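Local coordinates for protein L-threonine dehydrogenase (Flavobacterium frigidimaris, PDB 2YY7) that probably oxidises L-threonine at its 3-hydroxyl with NAD as cofactor, as a member of the short-chain dehydrogenase-reductase superfamily, at residues A[8-20]-A[169-181]. Numbering follows the deposited sequence.
Sequences IGACGQIGTELTQ and RYPGLISWSTPPG. With NAD (nicotinamide-adenine-dinucleotide), chain E.
The ring of Tyr170 meets Ile14 CD1 at its CE2 atom (3.5 Å, approached obliquely), while Leu173 CD1 lies over one face, offset toward the rim, and the nicotinamide C6N of NAD sits at the edge, in plane. This contact belongs to the Rossmann fold of the epimerase/dehydratase family: the glycine-rich turn and the start of helix 13-26 pack against the end of strand 164-174 and the loop after it, and NAD lies along their shared edge. With CG1 anti to the carbonyl carbon (chi1 -55°) and the chain extended beyond it, the delta methyl of Ile14 is carried to Leu173 CD1 (3.5 Å), the two side chains crossing at about a right angle. Helix 216-228 adds Ile220 beside Ile14 and Ala219 beside Leu173. Both segments grip the cofactor through backbone N-H groups: Gln13 N and Ile14 N donate nearly straight to one oxygen of each phosphate (O1A and O1N, N-H...O angles 170° and 173°), and Leu173 N holds carboxamide O7N at 2.9 Å. Farther along, Thr178 OG1 donates to Thr16 OG1 (3.0 Å), which in turn donates to Gly12 O. Replacing Thr16 by a valine would probably break this relay, leaving Thr178 OG1 without this acceptor and Gly12 O with a single helix N-H. Ser177 OG makes a very short hydrogen bond to Glu17 OE2 (2.5 Å). One water ties the loop to the helix start, linking Ser175 OG and Ser177 OG and donating to Gln13 O at 2.7 Å.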
loop_
_atom_site.group_PDB
_atom_site.type_symbol
_atom_site.label_atom_id
_atom_site.label_comp_id
_atom_site.label_asym_id
_atom_site.label_seq_id
_atom_site.Cartn_x
_atom_site.Cartn_y
_atom_site.Cartn_z
ATOM N N ILE A 8 7.194 21.106 7.369
ATOM C CA ILE A 8 6.473 21.310 6.121
ATOM C C ILE A 8 4.988 21.134 6.434
ATOM O O ILE A 8 4.576 20.088 6.943
ATOM C CB ILE A 8 6.934 20.287 5.061
ATOM C CG1 ILE A 8 8.450 20.406 4.868
ATOM C CG2 ILE A 8 6.219 20.529 3.732
ATOM C CD1 ILE A 8 9.021 19.411 3.863
ATOM N N GLY A 9 4.201 22.168 6.140
ATOM C CA GLY A 9 2.777 22.147 6.430
ATOM C C GLY A 9 2.594 22.648 7.852
ATOM O O GLY A 9 1.747 22.154 8.592
ATOM N N ALA A 10 3.389 23.652 8.222
ATOM C CA ALA A 10 3.379 24.215 9.570
ATOM C C ALA A 10 2.127 24.978 9.980
ATOM O O ALA A 10 1.906 25.209 11.173
ATOM C CB ALA A 10 4.613 25.110 9.761
ATOM N N CYS A 11 1.312 25.373 9.008
ATOM C CA CYS A 11 0.094 26.120 9.300
ATOM C C CYS A 11 -1.118 25.231 9.578
ATOM O O CYS A 11 -2.216 25.726 9.850
ATOM C CB CYS A 11 -0.207 27.078 8.141
ATOM S SG CYS A 11 1.079 28.349 7.920
ATOM N N GLY A 12 -0.912 23.919 9.530
ATOM C CA GLY A 12 -1.997 22.985 9.771
ATOM C C GLY A 12 -2.404 22.855 11.228
ATOM O O GLY A 12 -1.818 23.487 12.117
ATOM N N GLN A 13 -3.415 22.024 11.473
ATOM C CA GLN A 13 -3.917 21.800 12.823
ATOM C C GLN A 13 -2.800 21.333 13.762
ATOM O O GLN A 13 -2.698 21.813 14.891
ATOM C CB GLN A 13 -5.047 20.759 12.820
ATOM C CG GLN A 13 -5.815 20.696 14.152
ATOM C CD GLN A 13 -6.648 19.432 14.318
ATOM O OE1 GLN A 13 -7.458 19.329 15.239
ATOM N NE2 GLN A 13 -6.441 18.462 13.442
ATOM N N ILE A 14 -1.968 20.400 13.300
ATOM C CA ILE A 14 -0.871 19.898 14.125
ATOM C C ILE A 14 0.347 20.813 14.040
ATOM O O ILE A 14 0.935 21.181 15.062
ATOM C CB ILE A 14 -0.415 18.489 13.689
ATOM C CG1 ILE A 14 -1.599 17.524 13.683
ATOM C CG2 ILE A 14 0.673 17.982 14.635
ATOM C CD1 ILE A 14 -1.260 16.149 13.130
ATOM N N GLY A 15 0.713 21.165 12.808
ATOM C CA GLY A 15 1.863 22.016 12.569
ATOM C C GLY A 15 1.919 23.267 13.425
ATOM O O GLY A 15 2.999 23.676 13.859
ATOM N N THR A 16 0.759 23.876 13.659
ATOM C CA THR A 16 0.672 25.094 14.463
ATOM C C THR A 16 1.251 24.877 15.861
ATOM O O THR A 16 2.111 25.635 16.312
ATOM C CB THR A 16 -0.799 25.569 14.602
ATOM O OG1 THR A 16 -1.306 25.943 13.314
ATOM C CG2 THR A 16 -0.889 26.771 15.539
ATOM N N GLU A 17 0.773 23.836 16.535
ATOM C CA GLU A 17 1.227 23.508 17.884
ATOM C C GLU A 17 2.627 22.906 17.900
ATOM O O GLU A 17 3.430 23.210 18.782
ATOM C CB GLU A 17 0.247 22.535 18.539
ATOM C CG GLU A 17 -1.136 23.113 18.773
ATOM C CD GLU A 17 -1.116 24.305 19.712
ATOM O OE1 GLU A 17 -0.581 24.167 20.834
ATOM O OE2 GLU A 17 -1.639 25.375 19.331
ATOM N N LEU A 18 2.909 22.051 16.919
ATOM C CA LEU A 18 4.206 21.394 16.807
ATOM C C LEU A 18 5.332 22.411 16.662
ATOM O O LEU A 18 6.379 22.283 17.292
ATOM C CB LEU A 18 4.217 20.449 15.600
ATOM C CG LEU A 18 5.542 19.737 15.317
ATOM C CD1 LEU A 18 5.881 18.784 16.457
ATOM C CD2 LEU A 18 5.428 18.981 14.010
ATOM N N THR A 19 5.109 23.419 15.824
ATOM C CA THR A 19 6.100 24.465 15.597
ATOM C C THR A 19 6.356 25.256 16.882
ATOM O O THR A 19 7.504 25.541 17.228
ATOM C CB THR A 19 5.630 25.442 14.492
ATOM O OG1 THR A 19 5.428 24.720 13.269
ATOM C CG2 THR A 19 6.674 26.535 14.255
ATOM N N GLN A 20 5.285 25.602 17.590
ATOM C CA GLN A 20 5.407 26.366 18.829
ATOM C C GLN A 20 6.186 25.599 19.888
ATOM O O GLN A 20 7.107 26.136 20.501
ATOM C CB GLN A 20 4.020 26.726 19.374
ATOM C CG GLN A 20 4.049 27.654 20.587
ATOM C CD GLN A 20 2.656 27.987 21.108
ATOM O OE1 GLN A 20 1.899 27.099 21.505
ATOM N NE2 GLN A 20 2.314 29.272 21.106
ATOM N N ARG A 169 0.936 6.452 14.045
ATOM C CA ARG A 169 -0.397 6.456 13.469
ATOM C C ARG A 169 -1.316 7.257 14.393
ATOM O O ARG A 169 -2.002 6.689 15.242
ATOM C CB ARG A 169 -0.897 5.009 13.317
ATOM C CG ARG A 169 -0.071 4.154 12.344
ATOM C CD ARG A 169 -0.371 2.655 12.520
ATOM N NE ARG A 169 0.375 1.814 11.580
ATOM C CZ ARG A 169 0.668 0.531 11.790
ATOM N NH1 ARG A 169 0.279 -0.071 12.910
ATOM N NH2 ARG A 169 1.365 -0.149 10.890
ATOM N N TYR A 170 -1.318 8.584 14.241
ATOM C CA TYR A 170 -2.166 9.436 15.084
ATOM C C TYR A 170 -3.644 9.053 15.015
ATOM O O TYR A 170 -4.166 8.767 13.937
ATOM C CB TYR A 170 -2.148 10.903 14.642
ATOM C CG TYR A 170 -0.858 11.694 14.692
ATOM C CD1 TYR A 170 -0.106 11.806 15.863
ATOM C CD2 TYR A 170 -0.459 12.434 13.583
ATOM C CE1 TYR A 170 1.019 12.654 15.916
ATOM C CE2 TYR A 170 0.647 13.272 13.626
ATOM C CZ TYR A 170 1.380 13.381 14.787
ATOM O OH TYR A 170 2.472 14.224 14.791
ATOM N N PRO A 171 -4.335 9.026 16.165
ATOM C CA PRO A 171 -5.760 8.700 16.094
ATOM C C PRO A 171 -6.420 10.053 15.773
ATOM O O PRO A 171 -5.722 10.988 15.385
ATOM C CB PRO A 171 -6.078 8.194 17.504
ATOM C CG PRO A 171 -5.080 8.878 18.360
ATOM C CD PRO A 171 -3.819 8.840 17.532
ATOM N N GLY A 172 -7.737 10.172 15.906
ATOM C CA GLY A 172 -8.372 11.455 15.626
ATOM C C GLY A 172 -7.860 12.497 16.613
ATOM O O GLY A 172 -7.923 12.273 17.822
ATOM N N LEU A 173 -7.363 13.630 16.116
ATOM C CA LEU A 173 -6.820 14.671 16.996
ATOM C C LEU A 173 -7.759 15.842 17.276
ATOM O O LEU A 173 -8.495 16.297 16.401
ATOM C CB LEU A 173 -5.497 15.210 16.430
ATOM C CG LEU A 173 -4.356 14.216 16.214
ATOM C CD1 LEU A 173 -3.072 14.989 15.934
ATOM C CD2 LEU A 173 -4.176 13.333 17.443
ATOM N N ILE A 174 -7.696 16.345 18.506
ATOM C CA ILE A 174 -8.550 17.439 18.956
ATOM C C ILE A 174 -7.735 18.646 19.432
ATOM O O ILE A 174 -6.835 18.507 20.259
ATOM C CB ILE A 174 -9.459 16.934 20.097
ATOM C CG1 ILE A 174 -10.285 15.744 19.586
ATOM C CG2 ILE A 174 -10.373 18.053 20.590
ATOM C CD1 ILE A 174 -10.761 14.792 20.672
ATOM N N SER A 175 -8.047 19.827 18.908
ATOM C CA SER A 175 -7.319 21.031 19.297
ATOM C C SER A 175 -8.201 22.276 19.304
ATOM O O SER A 175 -9.303 22.275 18.756
ATOM C CB SER A 175 -6.137 21.267 18.357
ATOM O OG SER A 175 -6.599 21.598 17.061
ATOM N N TRP A 176 -7.678 23.340 19.910
ATOM C CA TRP A 176 -8.377 24.614 20.042
ATOM C C TRP A 176 -7.714 25.778 19.300
ATOM O O TRP A 176 -8.344 26.811 19.085
ATOM C CB TRP A 176 -8.472 24.990 21.526
ATOM C CG TRP A 176 -7.124 24.988 22.202
ATOM C CD1 TRP A 176 -6.555 23.956 22.899
ATOM C CD2 TRP A 176 -6.146 26.035 22.169
ATOM N NE1 TRP A 176 -5.284 24.297 23.299
ATOM C CE2 TRP A 176 -5.006 25.566 22.863
ATOM C CE3 TRP A 176 -6.119 27.325 21.619
ATOM C CZ2 TRP A 176 -3.851 26.343 23.020
ATOM C CZ3 TRP A 176 -4.968 28.098 21.778
ATOM C CH2 TRP A 176 -3.851 27.601 22.473
ATOM N N SER A 177 -6.449 25.626 18.913
ATOM C CA SER A 177 -5.736 26.722 18.247
ATOM C C SER A 177 -5.947 26.909 16.749
ATOM O O SER A 177 -5.856 28.031 16.251
ATOM C CB SER A 177 -4.232 26.607 18.513
ATOM O OG SER A 177 -3.703 25.431 17.933
ATOM N N THR A 178 -6.218 25.826 16.029
ATOM C CA THR A 178 -6.406 25.905 14.582
ATOM C C THR A 178 -7.471 24.900 14.139
ATOM O O THR A 178 -7.555 23.800 14.678
ATOM C CB THR A 178 -5.077 25.599 13.854
ATOM O OG1 THR A 178 -4.050 26.454 14.370
ATOM C CG2 THR A 178 -5.202 25.829 12.357
ATOM N N PRO A 179 -8.309 25.277 13.158
ATOM C CA PRO A 179 -9.367 24.396 12.654
ATOM C C PRO A 179 -8.789 23.137 12.013
ATOM O O PRO A 179 -7.694 23.167 11.451
ATOM C CB PRO A 179 -10.088 25.271 11.625
ATOM C CG PRO A 179 -9.842 26.656 12.120
ATOM C CD PRO A 179 -8.397 26.605 12.528
ATOM N N PRO A 180 -9.522 22.012 12.090
ATOM C CA PRO A 180 -9.046 20.758 11.500
ATOM C C PRO A 180 -9.026 20.877 9.977
ATOM O O PRO A 180 -9.663 21.766 9.413
ATOM C CB PRO A 180 -10.059 19.734 12.007
ATOM C CG PRO A 180 -11.325 20.537 12.088
ATOM C CD PRO A 180 -10.856 21.844 12.693
ATOM N N GLY A 181 -8.313 19.971 9.317
ATOM C CA GLY A 181 -8.204 20.038 7.871
ATOM C C GLY A 181 -9.134 19.152 7.071
ATOM O O GLY A 181 -8.921 18.959 5.876
HETATM P PA NAD E . -4.031 20.175 8.058
HETATM O O1A NAD E . -4.670 20.928 9.173
HETATM O O2A NAD E . -4.896 19.931 6.873
HETATM O O5B NAD E . -2.633 20.810 7.675
HETATM C C5B NAD E . -2.013 20.532 6.453
HETATM C C4B NAD E . -1.110 21.683 6.081
HETATM O O4B NAD E . -0.356 21.287 4.934
HETATM C C3B NAD E . -1.912 22.957 5.724
HETATM O O3B NAD E . -1.453 24.098 6.470
HETATM C C2B NAD E . -1.720 23.073 4.207
HETATM O O2B NAD E . -1.728 24.417 3.758
HETATM C C1B NAD E . -0.362 22.380 4.017
HETATM N N9A NAD E . -0.128 21.956 2.629
HETATM C C8A NAD E . -1.055 21.349 1.782
HETATM N N7A NAD E . -0.461 21.143 0.598
HETATM C C5A NAD E . 0.811 21.587 0.698
HETATM C C6A NAD E . 1.837 21.647 -0.232
HETATM N N6A NAD E . 1.629 21.285 -1.480
HETATM N N1A NAD E . 3.041 22.187 0.135
HETATM C C2A NAD E . 3.248 22.668 1.420
HETATM N N3A NAD E . 2.230 22.644 2.354
HETATM C C4A NAD E . 1.026 22.108 1.968
HETATM O O3 NAD E . -3.632 18.708 8.575
HETATM P PN NAD E . -3.150 18.232 10.050
HETATM O O1N NAD E . -2.166 19.185 10.662
HETATM O O2N NAD E . -4.384 17.785 10.752
HETATM O O5D NAD E . -2.344 16.874 9.676
HETATM C C5D NAD E . -0.925 16.896 9.462
HETATM C C4D NAD E . -0.438 15.441 9.219
HETATM O O4D NAD E . -0.885 14.602 10.269
HETATM C C3D NAD E . -1.004 14.810 7.943
HETATM O O3D NAD E . -0.026 13.925 7.405
HETATM C C2D NAD E . -2.152 13.966 8.444
HETATM O O2D NAD E . -2.440 12.981 7.479
HETATM C C1D NAD E . -1.616 13.455 9.781
HETATM N N1N NAD E . -2.739 13.053 10.660
HETATM C C2N NAD E . -3.580 14.015 11.182
HETATM C C3N NAD E . -4.632 13.628 12.005
HETATM C C7N NAD E . -5.494 14.658 12.683
HETATM O O7N NAD E . -6.554 14.152 13.417
HETATM N N7N NAD E . -5.283 15.980 12.547
HETATM C C4N NAD E . -4.850 12.265 12.284
HETATM C C5N NAD E . -3.973 11.306 11.770
HETATM C C6N NAD E . -2.936 11.697 10.945
HETATM O O HOH W 1 -4.436 23.343 16.359
#